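Side-chain contacts in beta-d-glucoside glucohydrolase (Hypocrea jecorina, PDB 3ZZ1), which probably hydrolyses terminal, non-reducing beta-D-glucosyl residues with release of beta-D-glucose, as a family 3 glycoside hydrolase acting in cellulose degradation: residues Gly44-Ser47 against Ser53-Ser56; Cys58-Pro63 against Pro307-Ser312; Leu64-Ser69 against Lys102-His107; Ile106-Gly111 against Pro230-Thr235; Gly147-Gly152 against Trp296-Gln301. All blocks are in the same frame, centred on the assembly; numbering follows the deposited sequence.

Contact 1. Residues Gly44-Ser47 against Ser53-Ser56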
# COMPACT_ATOMS: atom_id res chain seq x y z
N GLY A 44 17.66 8.77 8.07
CA GLY A 44 18.85 8.66 7.23
C GLY A 44 19.39 10.04 6.93
O GLY A 44 18.63 11.00 6.79
N ASN A 45 20.72 10.15 6.83
CA ASN A 45 21.40 11.39 6.47
C ASN A 45 22.66 11.14 5.64
O ASN A 45 23.39 10.19 5.89
CB ASN A 45 21.79 12.18 7.72
CG ASN A 45 20.64 12.97 8.31
OD1 ASN A 45 20.22 13.99 7.77
ND2 ASN A 45 20.13 12.51 9.44
N THR A 46 22.90 12.01 4.66
CA THR A 46 24.16 11.97 3.91
C THR A 46 25.01 13.18 4.30
O THR A 46 24.59 13.99 5.13
CB THR A 46 23.93 11.93 2.38
OG1 THR A 46 23.18 13.07 1.97
CG2 THR A 46 23.17 10.68 1.99
N SER A 47 26.20 13.30 3.72
CA SER A 47 27.09 14.43 4.02
C SER A 47 26.86 15.61 3.07
O SER A 47 26.79 15.41 1.86
CB SER A 47 28.55 13.98 3.98
OG SER A 47 28.86 13.14 5.08
N SER A 53 25.70 23.97 -2.71
CA SER A 53 24.63 24.28 -1.75
C SER A 53 23.71 23.08 -1.49
O SER A 53 22.51 23.23 -1.26
CB SER A 53 23.84 25.52 -2.18
OG SER A 53 24.65 26.68 -2.19
N TYR A 54 24.30 21.89 -1.54
CA TYR A 54 23.59 20.65 -1.27
C TYR A 54 23.63 20.37 0.23
O TYR A 54 24.71 20.24 0.80
CB TYR A 54 24.21 19.49 -2.06
CG TYR A 54 23.41 18.21 -2.00
CD1 TYR A 54 22.16 18.11 -2.61
CD2 TYR A 54 23.91 17.09 -1.33
CE1 TYR A 54 21.43 16.93 -2.56
CE2 TYR A 54 23.18 15.90 -1.28
CZ TYR A 54 21.94 15.83 -1.89
OH TYR A 54 21.23 14.65 -1.83
N PRO A 55 22.46 20.29 0.87
CA PRO A 55 22.42 20.09 2.31
C PRO A 55 22.71 18.64 2.66
O PRO A 55 22.84 17.80 1.77
CB PRO A 55 20.96 20.43 2.66
CG PRO A 55 20.20 19.99 1.46
CD PRO A 55 21.10 20.29 0.28
N SER A 56 22.83 18.35 3.95
CA SER A 56 22.80 16.97 4.40
C SER A 56 21.38 16.49 4.10
O SER A 56 20.42 17.00 4.70
CB SER A 56 23.09 16.88 5.89
OG SER A 56 22.81 15.59 6.39
O HOH W 1 22.61 12.69 -0.70
O HOH W 2 24.11 15.47 1.63
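Asn45 brings CB to within 3.8 Å of Ser56 OG as the chain doubles back between strands 44-45 and 58-60, an antiparallel pair at one border of the mixed sheet of the N-terminal domain. At Thr46 the backbone carbonyl does the work: Ser56 OG donates to Thr46 O over 2.7 Å, lying in the carbonyl plane with a C=O...donor angle of 158°. The hydroxyl reaches it because OG stands opposite the backbone N (chi1 169°), and Ser56 CA adds a CH...O contact to the same oxygen. With an alanine here, Thr46 O would probably be left without its hydroxyl donor, and the side-chain link between the two arms of the turn would go. Thr46 OG1 binds two waters, besides a weak bond with Leu57 N. One links it to Tyr54 OH and lies in the ring plane at the edge of the phenol, whose ring also meets Trp296 of helix 282-298 edge-to-face. The other gathers the next residue in: Ser47 takes part through its backbone, its carbonyl taking a weak bond from this water, which sits 2.6 Å from Thr46 OG1 and donates to Pro55 O at 2.7 Å.

Contact 2. Residues Cys58-Pro63 against Pro307-Ser312. With NAG (2-acetamido-2-deoxy-beta-D-glucopyranose), chain B.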
# COMPACT_ATOMS: atom_id res chain seq x y z
N CYS A 58 18.02 14.73 4.20
CA CYS A 58 17.32 14.22 5.37
C CYS A 58 16.23 13.24 4.94
O CYS A 58 15.28 13.62 4.24
CB CYS A 58 16.74 15.37 6.20
SG CYS A 58 15.56 14.86 7.48
N LEU A 59 16.40 11.98 5.34
CA LEU A 59 15.49 10.91 4.97
C LEU A 59 14.72 10.44 6.20
O LEU A 59 15.31 10.18 7.24
CB LEU A 59 16.25 9.74 4.34
CG LEU A 59 17.05 10.04 3.07
CD1 LEU A 59 18.50 10.40 3.39
CD2 LEU A 59 17.00 8.84 2.15
N GLN A 60 13.40 10.33 6.06
CA GLN A 60 12.53 9.94 7.18
C GLN A 60 11.44 8.97 6.74
O GLN A 60 10.90 9.08 5.64
CB GLN A 60 11.88 11.18 7.80
CG GLN A 60 11.39 11.00 9.24
CD GLN A 60 12.47 11.30 10.28
OE1 GLN A 60 12.20 11.31 11.49
NE2 GLN A 60 13.69 11.54 9.83
N ASP A 61 11.12 8.03 7.63
CA ASP A 61 9.92 7.21 7.49
C ASP A 61 8.69 8.09 7.72
O ASP A 61 8.79 9.14 8.34
CB ASP A 61 9.96 6.06 8.51
CG ASP A 61 10.93 4.97 8.13
OD1 ASP A 61 10.94 4.55 6.95
OD2 ASP A 61 11.69 4.51 9.01
N GLY A 62 7.53 7.70 7.19
CA GLY A 62 7.37 6.57 6.29
C GLY A 62 6.11 6.72 5.45
O GLY A 62 5.63 7.84 5.23
N PRO A 63 5.54 5.59 4.99
CA PRO A 63 4.44 5.54 4.03
C PRO A 63 3.11 6.18 4.48
O PRO A 63 2.29 6.51 3.62
CB PRO A 63 4.25 4.03 3.79
CG PRO A 63 5.56 3.42 4.19
CD PRO A 63 6.00 4.23 5.36
N PRO A 307 12.27 24.41 4.41
CA PRO A 307 12.25 24.45 5.86
C PRO A 307 13.36 23.59 6.46
O PRO A 307 13.76 22.59 5.87
CB PRO A 307 10.88 23.88 6.22
CG PRO A 307 10.04 24.15 5.02
CD PRO A 307 10.98 23.92 3.87
N SER A 308 13.86 24.00 7.62
CA SER A 308 14.88 23.25 8.34
C SER A 308 14.22 22.06 9.03
O SER A 308 13.01 22.06 9.28
CB SER A 308 15.57 24.14 9.36
OG SER A 308 14.64 24.59 10.31
N PHE A 309 15.03 21.05 9.35
CA PHE A 309 14.52 19.84 9.99
C PHE A 309 14.05 20.11 11.42
O PHE A 309 14.81 20.60 12.25
CB PHE A 309 15.57 18.72 9.99
CG PHE A 309 15.16 17.51 10.79
CD1 PHE A 309 14.23 16.60 10.29
CD2 PHE A 309 15.69 17.28 12.06
CE1 PHE A 309 13.84 15.48 11.03
CE2 PHE A 309 15.31 16.17 12.81
CZ PHE A 309 14.38 15.27 12.29
N ASN A 310 12.79 19.78 11.68
CA ASN A 310 12.23 19.89 13.01
C ASN A 310 10.93 19.09 13.09
O ASN A 310 9.92 19.46 12.48
CB ASN A 310 12.01 21.36 13.38
CG ASN A 310 11.50 21.55 14.79
OD1 ASN A 310 11.06 20.61 15.46
ND2 ASN A 310 11.55 22.80 15.26
N ILE A 311 10.97 17.98 13.82
CA ILE A 311 9.80 17.10 13.95
C ILE A 311 8.96 17.42 15.19
O ILE A 311 8.08 16.64 15.57
CB ILE A 311 10.17 15.59 13.87
CG1 ILE A 311 11.38 15.28 14.76
CG2 ILE A 311 10.43 15.19 12.40
CD1 ILE A 311 11.66 13.81 14.93
N SER A 312 9.21 18.56 15.82
CA SER A 312 8.37 19.03 16.92
C SER A 312 7.29 20.00 16.43
O SER A 312 6.33 20.28 17.15
CB SER A 312 9.22 19.68 18.02
OG SER A 312 10.04 18.71 18.65
C1 NAG B . 11.06 23.12 16.57
C2 NAG B . 11.85 24.27 17.20
C3 NAG B . 11.17 24.76 18.48
C4 NAG B . 9.68 25.00 18.27
C5 NAG B . 9.04 23.76 17.66
C6 NAG B . 7.54 23.92 17.41
C7 NAG B . 14.28 24.39 16.86
C8 NAG B . 15.60 23.78 17.20
N2 NAG B . 13.21 23.82 17.42
O3 NAG B . 11.76 25.98 18.88
O4 NAG B . 9.04 25.30 19.49
O5 NAG B . 9.70 23.49 16.44
O6 NAG B . 7.31 24.79 16.32
O7 NAG B . 14.22 25.37 16.11
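Cys58 and Phe309 make the close part of this contact. Cys58 SG lies 3.6 Å from Phe309 CD1 and 4.4 Å from the ring centroid, 46° off the ring normal, a sulfur-aromatic contact of oblique geometry. Both side chains swing opposite their backbone N (chi1 168° for Cys58 and 173° for Phe309), which sends sulfur and ring toward each other. The sulfur has little freedom to move, being tied in a disulfide to Cys42. Gln60 follows more loosely: its chain, bent at chi2, crosses the phenylalanine at about a right angle, with amide and ring planes inclined to each other, and the amide end also brushes the methyl tip of Ile311. The outer side belongs to the sugar. Asn310 carries an N-linked GlcNAc through a 1.4 Å bond from Asn310 ND2 to NAG C1, and its OD1 accepts from Ser312 N at 2.8 Å, closing an Asx turn over the Asn-Ile-Ser sequon. The exposed Ser312 stays close to the glycan, Ser312 O lying 3.8 Å from NAG C6. Strand 58-60, set between strands 44-45 and 108-109 in the sheet of the N-terminal domain, thus meets the loop that leads from helix 282-298 to helix 320-329, with Ile106 packed against both Cys58 and Gln60.

Contact 3. Residues Leu64-Ser69 against Lys102-His107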
# COMPACT_ATOMS: atom_id res chain seq x y z
N LEU A 64 2.89 6.33 5.79
CA LEU A 64 1.65 6.95 6.28
C LEU A 64 1.87 8.22 7.11
O LEU A 64 0.97 8.66 7.83
CB LEU A 64 0.77 5.93 7.03
CG LEU A 64 1.32 5.08 8.19
CD1 LEU A 64 1.51 5.88 9.46
CD2 LEU A 64 0.40 3.91 8.46
N GLY A 65 3.06 8.80 7.02
CA GLY A 65 3.34 10.04 7.73
C GLY A 65 4.73 10.12 8.32
O GLY A 65 5.55 9.21 8.15
N VAL A 66 4.99 11.23 9.00
CA VAL A 66 6.32 11.53 9.53
C VAL A 66 6.57 10.75 10.81
O VAL A 66 5.86 10.93 11.80
CB VAL A 66 6.49 13.06 9.79
CG1 VAL A 66 7.92 13.37 10.20
CG2 VAL A 66 6.10 13.88 8.57
N ARG A 67 7.58 9.89 10.78
CA ARG A 67 7.96 9.10 11.96
C ARG A 67 8.72 9.93 12.98
O ARG A 67 9.50 10.80 12.62
CB ARG A 67 8.81 7.90 11.54
CG ARG A 67 9.00 6.84 12.62
CD ARG A 67 9.92 5.75 12.12
NE ARG A 67 10.06 4.64 13.05
CZ ARG A 67 10.87 3.60 12.87
NH1 ARG A 67 11.63 3.52 11.78
NH2 ARG A 67 10.93 2.65 13.79
N TYR A 68 8.46 9.63 14.26
CA TYR A 68 9.10 10.28 15.42
C TYR A 68 8.63 11.71 15.67
O TYR A 68 9.09 12.37 16.60
CB TYR A 68 10.64 10.22 15.35
CG TYR A 68 11.22 8.84 15.20
CD1 TYR A 68 10.99 7.85 16.16
CD2 TYR A 68 12.04 8.52 14.11
CE1 TYR A 68 11.55 6.57 16.03
CE2 TYR A 68 12.59 7.27 13.97
CZ TYR A 68 12.35 6.30 14.93
OH TYR A 68 12.90 5.05 14.77
N SER A 69 7.70 12.19 14.86
CA SER A 69 7.18 13.53 15.01
C SER A 69 6.12 13.58 16.10
O SER A 69 5.38 12.62 16.31
CB SER A 69 6.62 14.04 13.69
OG SER A 69 6.03 15.32 13.84
N LYS A 102 7.64 18.21 4.10
CA LYS A 102 8.36 19.44 3.77
C LYS A 102 8.32 20.41 4.95
O LYS A 102 9.34 21.00 5.33
CB LYS A 102 7.78 20.10 2.52
CG LYS A 102 8.54 21.32 2.02
CD LYS A 102 8.21 21.62 0.57
CE LYS A 102 8.83 22.94 0.12
NZ LYS A 102 8.06 24.11 0.63
N ALA A 103 7.13 20.57 5.54
CA ALA A 103 6.95 21.46 6.67
C ALA A 103 7.82 21.07 7.86
O ALA A 103 8.16 21.91 8.70
CB ALA A 103 5.48 21.53 7.07
N SER A 104 8.19 19.79 7.92
CA SER A 104 9.08 19.28 8.97
C SER A 104 10.55 19.32 8.56
O SER A 104 11.44 18.96 9.34
CB SER A 104 8.67 17.85 9.36
OG SER A 104 7.35 17.80 9.86
N GLY A 105 10.81 19.77 7.33
CA GLY A 105 12.18 19.96 6.84
C GLY A 105 12.88 18.67 6.47
O GLY A 105 14.11 18.57 6.57
N ILE A 106 12.09 17.69 6.05
CA ILE A 106 12.60 16.42 5.56
C ILE A 106 12.55 16.44 4.04
O ILE A 106 11.54 16.84 3.46
CB ILE A 106 11.74 15.25 6.09
CG1 ILE A 106 11.77 15.20 7.62
CG2 ILE A 106 12.19 13.92 5.48
CD1 ILE A 106 10.52 14.62 8.25
N HIS A 107 13.64 15.99 3.41
CA HIS A 107 13.72 15.96 1.94
C HIS A 107 13.12 14.68 1.34
O HIS A 107 12.49 14.73 0.27
CB HIS A 107 15.17 16.11 1.48
CG HIS A 107 15.87 17.30 2.05
ND1 HIS A 107 16.87 17.20 2.99
CD2 HIS A 107 15.70 18.63 1.83
CE1 HIS A 107 17.29 18.41 3.32
NE2 HIS A 107 16.60 19.29 2.63
O HOH W 3 6.54 17.54 12.48
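Val66 and Ile106 supply the apolar part of this contact, reaching for each other tip to tip. Val66 CG1 and Ile106 CD1 stand 3.5 Å apart, tighter than usual for two methyl groups. On the valine the methyl pointing away from the backbone N (chi1 -174°) does the touching, while its other branch, CG2, approaches Ser104 OG at 4.3 Å. Val101 of helix 87-103 packs against both Val66 and Ile106 and extends this greasy patch. The polar part runs through one water, which lies 2.7 Å from Ser69 OG and donates to Ser104 OG at 2.8 Å. Each hydroxyl has further partners: Ser104 OG bonds back to Glu100 O in the last turn of helix 87-103, and Ser69 OG bonds Ile311 O and Gly71 N. Backbone geometry presents these groups. A type II beta turn spans Val66 to Ser69, and the side chains of both its end residues start toward the other segment; a Schellman motif finishes helix 87-103 at Gly105, with Gly105 N bonded to Lys102 O at 2.8 Å. The chemistry is therefore divided: close methyl packing joins the chains at the valine end of the turn, whereas at its serine end water bridges two buried hydroxyls, so that their polarity is met without direct contact between the chains.

Contact 4. Residues Ile106-Gly111 against Pro230-Thr235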
# COMPACT_ATOMS: atom_id res chain seq x y z
N ILE A 106 12.09 17.69 6.05
CA ILE A 106 12.60 16.42 5.56
C ILE A 106 12.55 16.44 4.04
O ILE A 106 11.54 16.84 3.46
CB ILE A 106 11.74 15.25 6.09
CG1 ILE A 106 11.77 15.20 7.62
CG2 ILE A 106 12.19 13.92 5.48
CD1 ILE A 106 10.52 14.62 8.25
N HIS A 107 13.64 15.99 3.41
CA HIS A 107 13.72 15.96 1.94
C HIS A 107 13.12 14.68 1.34
O HIS A 107 12.49 14.73 0.27
CB HIS A 107 15.17 16.11 1.48
CG HIS A 107 15.87 17.30 2.05
ND1 HIS A 107 16.87 17.20 2.99
CD2 HIS A 107 15.70 18.63 1.83
CE1 HIS A 107 17.29 18.41 3.32
NE2 HIS A 107 16.60 19.29 2.63
N VAL A 108 13.31 13.55 2.01
CA VAL A 108 12.90 12.26 1.46
C VAL A 108 11.99 11.52 2.43
O VAL A 108 12.35 11.30 3.58
CB VAL A 108 14.11 11.35 1.08
CG1 VAL A 108 13.66 10.22 0.19
CG2 VAL A 108 15.21 12.15 0.39
N ILE A 109 10.80 11.15 1.95
CA ILE A 109 9.89 10.30 2.71
C ILE A 109 9.98 8.86 2.20
O ILE A 109 9.93 8.61 0.99
CB ILE A 109 8.42 10.83 2.70
CG1 ILE A 109 7.56 10.10 3.75
CG2 ILE A 109 7.80 10.73 1.31
CD1 ILE A 109 7.93 10.44 5.19
N LEU A 110 10.15 7.93 3.13
CA LEU A 110 10.43 6.54 2.79
C LEU A 110 9.15 5.73 2.55
O LEU A 110 8.72 4.94 3.39
CB LEU A 110 11.33 5.90 3.86
CG LEU A 110 12.67 6.62 4.08
CD1 LEU A 110 13.46 5.96 5.21
CD2 LEU A 110 13.53 6.68 2.81
N GLY A 111 8.57 5.97 1.38
CA GLY A 111 7.29 5.38 0.97
C GLY A 111 6.87 6.08 -0.32
O GLY A 111 7.49 7.07 -0.70
N PRO A 230 15.41 7.10 -13.82
CA PRO A 230 16.53 8.04 -13.79
C PRO A 230 16.97 8.44 -12.38
O PRO A 230 17.98 9.12 -12.23
CB PRO A 230 15.98 9.27 -14.54
CG PRO A 230 14.54 8.89 -14.96
CD PRO A 230 14.14 7.81 -14.02
N GLY A 231 16.22 8.01 -11.36
CA GLY A 231 16.53 8.34 -9.97
C GLY A 231 17.52 7.40 -9.30
O GLY A 231 18.23 6.64 -9.97
N TYR A 232 17.57 7.43 -7.97
CA TYR A 232 18.58 6.68 -7.22
C TYR A 232 18.03 5.53 -6.38
O TYR A 232 16.91 5.60 -5.85
CB TYR A 232 19.44 7.61 -6.35
CG TYR A 232 18.70 8.33 -5.23
CD1 TYR A 232 18.03 9.54 -5.48
CD2 TYR A 232 18.70 7.83 -3.93
CE1 TYR A 232 17.36 10.21 -4.46
CE2 TYR A 232 18.03 8.50 -2.90
CZ TYR A 232 17.37 9.69 -3.17
OH TYR A 232 16.70 10.36 -2.17
N VAL A 233 18.84 4.48 -6.26
CA VAL A 233 18.52 3.32 -5.44
C VAL A 233 19.23 3.41 -4.10
O VAL A 233 20.47 3.49 -4.04
CB VAL A 233 18.93 1.99 -6.13
CG1 VAL A 233 18.61 0.79 -5.24
CG2 VAL A 233 18.25 1.85 -7.50
N MET A 234 18.45 3.41 -3.03
CA MET A 234 18.98 3.33 -1.68
C MET A 234 18.72 1.93 -1.13
O MET A 234 17.84 1.23 -1.61
CB MET A 234 18.35 4.40 -0.77
CG MET A 234 16.95 4.05 -0.24
SD MET A 234 16.24 5.35 0.80
CE MET A 234 15.86 6.61 -0.42
N THR A 235 19.51 1.54 -0.14
CA THR A 235 19.32 0.27 0.54
C THR A 235 18.26 0.44 1.61
O THR A 235 18.09 1.53 2.16
CB THR A 235 20.61 -0.22 1.25
OG1 THR A 235 21.02 0.74 2.23
CG2 THR A 235 21.75 -0.43 0.26
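The phenol of Tyr232 meets Val108 with its hydroxyl end and not with the ring carbons. Tyr232 OH lies 3.5 Å from Val108 CG2 and 3.9 Å from Val108 CG1, so the oxygen rests against both branches of the valine, the two side chains coming from opposite directions. That same hydroxyl is hydrogen-bonded to Gln154 of strand 154-160, which satisfies the buried oxygen and fixes the far end of the ring, while Met253 touches the tyrosine side chain as well. Val108 and Leu110 on one segment, Tyr232 and Met234 on the other, turn their side chains into the interior of the N-terminal domain, which belongs to the TIM-barrel clan. Strands 108-109 and 232-235 are not neighbours in the sheet: strands 154-160 and 199-202 lie between them, and the contact spans the inside of the curved sheet, with Leu110 CA and Met234 CA 10.2 Å apart. Met234 bridges much of that width. Its CG sits between the backbone N and carbonyl carbon (chi1 80°), the chain then runs straight at chi2, and a bend at chi3 (72°) carries the methyl, Met234 CE, to within 4.3 Å of Val108 CG1. Met234 SD comes within 3.6 Å of Leu110 CD2, and Met234 CE follows at 4.0 Å from the same methyl. Leu59, Thr156, Ser199 and Met201 pack around Met234, and Leu110 itself forms the centre of an inverse gamma turn whose Gly111 N to Ile109 O bond is weak.

Contact 5. Residues Gly147-Gly152 against Trp296-Gln301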
# COMPACT_ATOMS: atom_id res chain seq x y z
N GLY A 147 1.10 13.05 -5.78
CA GLY A 147 0.70 13.84 -4.62
C GLY A 147 1.87 14.32 -3.78
O GLY A 147 2.02 15.52 -3.55
N ILE A 148 2.70 13.38 -3.31
CA ILE A 148 3.87 13.70 -2.49
C ILE A 148 4.79 14.69 -3.22
O ILE A 148 5.14 15.74 -2.67
CB ILE A 148 4.68 12.44 -2.09
CG1 ILE A 148 3.85 11.51 -1.20
CG2 ILE A 148 5.98 12.82 -1.37
CD1 ILE A 148 4.38 10.07 -1.16
N GLN A 149 5.16 14.35 -4.46
CA GLN A 149 6.19 15.11 -5.18
C GLN A 149 5.71 16.46 -5.74
O GLN A 149 6.53 17.32 -6.05
CB GLN A 149 6.87 14.25 -6.24
CG GLN A 149 7.53 12.99 -5.65
CD GLN A 149 8.51 12.30 -6.59
OE1 GLN A 149 8.50 12.50 -7.80
NE2 GLN A 149 9.36 11.45 -6.02
N SER A 150 4.40 16.65 -5.83
CA SER A 150 3.84 17.94 -6.25
C SER A 150 4.16 19.03 -5.22
O SER A 150 4.16 20.22 -5.55
CB SER A 150 2.33 17.86 -6.43
OG SER A 150 1.69 17.80 -5.16
N VAL A 151 4.42 18.60 -3.99
CA VAL A 151 4.73 19.48 -2.86
C VAL A 151 6.22 19.84 -2.85
O VAL A 151 6.62 20.82 -2.23
CB VAL A 151 4.32 18.81 -1.52
CG1 VAL A 151 4.75 19.66 -0.32
CG2 VAL A 151 2.82 18.57 -1.49
N GLY A 152 7.02 19.04 -3.53
CA GLY A 152 8.46 19.28 -3.62
C GLY A 152 9.23 18.41 -2.65
O GLY A 152 10.27 18.81 -2.11
N TRP A 296 16.96 15.74 -6.41
CA TRP A 296 16.96 16.98 -5.64
C TRP A 296 16.51 18.15 -6.52
O TRP A 296 15.66 18.96 -6.10
CB TRP A 296 18.37 17.19 -5.09
CG TRP A 296 18.58 18.35 -4.14
CD1 TRP A 296 17.97 18.54 -2.93
CD2 TRP A 296 19.51 19.42 -4.30
NE1 TRP A 296 18.45 19.69 -2.35
CE2 TRP A 296 19.40 20.25 -3.16
CE3 TRP A 296 20.43 19.77 -5.30
CZ2 TRP A 296 20.17 21.41 -3.00
CZ3 TRP A 296 21.20 20.93 -5.14
CH2 TRP A 296 21.05 21.73 -4.00
N TYR A 297 17.05 18.23 -7.73
CA TYR A 297 16.68 19.28 -8.68
C TYR A 297 15.27 19.11 -9.21
O TYR A 297 14.56 20.09 -9.43
CB TYR A 297 17.68 19.35 -9.84
CG TYR A 297 18.99 20.02 -9.49
CD1 TYR A 297 19.03 21.36 -9.13
CD2 TYR A 297 20.19 19.31 -9.53
CE1 TYR A 297 20.24 21.99 -8.81
CE2 TYR A 297 21.40 19.92 -9.21
CZ TYR A 297 21.42 21.26 -8.85
OH TYR A 297 22.62 21.87 -8.54
N LEU A 298 14.87 17.85 -9.43
CA LEU A 298 13.54 17.49 -9.93
C LEU A 298 12.43 17.98 -9.01
O LEU A 298 11.40 18.45 -9.48
CB LEU A 298 13.43 15.97 -10.10
CG LEU A 298 12.08 15.37 -10.56
CD1 LEU A 298 11.88 15.51 -12.05
CD2 LEU A 298 11.98 13.90 -10.16
N THR A 299 12.66 17.88 -7.71
CA THR A 299 11.67 18.25 -6.70
C THR A 299 11.82 19.71 -6.26
O THR A 299 11.09 20.17 -5.38
CB THR A 299 11.77 17.36 -5.45
OG1 THR A 299 13.15 17.23 -5.06
CG2 THR A 299 11.20 15.97 -5.72
N GLY A 300 12.76 20.42 -6.88
CA GLY A 300 12.96 21.84 -6.62
C GLY A 300 13.56 22.15 -5.27
O GLY A 300 13.44 23.27 -4.77
N GLN A 301 14.22 21.17 -4.66
CA GLN A 301 14.77 21.33 -3.32
C GLN A 301 16.07 22.15 -3.33
O GLN A 301 16.59 22.52 -2.28
CB GLN A 301 14.98 19.97 -2.65
CG GLN A 301 13.69 19.15 -2.52
CD GLN A 301 13.88 17.80 -1.85
OE1 GLN A 301 12.93 17.24 -1.28
NE2 GLN A 301 15.10 17.26 -1.90
O HOH W 4 11.07 21.57 -2.73
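Thr299 points its CB at Gly152, with OG1 held between the backbone N and the carbonyl carbon (chi1 46°), a setting that lets the hydroxyl bond back to Ala295 O in helix 282-298. Gln301 has CG opposite its carbonyl carbon (chi1 -59°) and runs on extended, which lays Gln301 CG 3.5 Å from Gly152 O with the amide close beside it. Two helix ends meet here: helix 282-298 closes in a Schellman motif at Gly300, where Gln301 N bonds Trp296 O at 3.0 Å, and the chain leaves helix 134-150 through Gly152 at positive phi (100°). Gly152 CA approaches Thr299 O at 3.3 Å, a close approach made at a residue without a side chain. One water donates to both carbonyls, to Gly152 O at 2.9 Å and to Thr299 O at 3.0 Å. An alanine in place of Gln301 would probably leave a gap beside Gly152 O and lose the packing on Gln154 of strand 154-160. Earlier in both segments, the Gln149 side chain brushes Leu298, whose own side chain also packs on Pro8 and Trp9 of helix 8-20.

All five contacts lie on the same side of the chain's centre, in and around the N-terminal domain. Contacts 1, 2 and 4 reach one mixed sheet, through strands 44-45, 58-60, 108-109 and 232-235. Contact 1 closes first along the chain; contacts 3, 4 and 5 are nested in the long loop closed by contact 2. Contacts 2 and 3 nearly coincide, their centres about 3 Å apart, joined by the Asp61-Arg67 salt bridge. Contact 4 continues from contact 3 through Ile106 and His107, and its segments interleave with those of contact 5, about 12 Å away between centres. The sheet is thus joined to the glycosylated loop by contact 2 and across its own curve by contact 4.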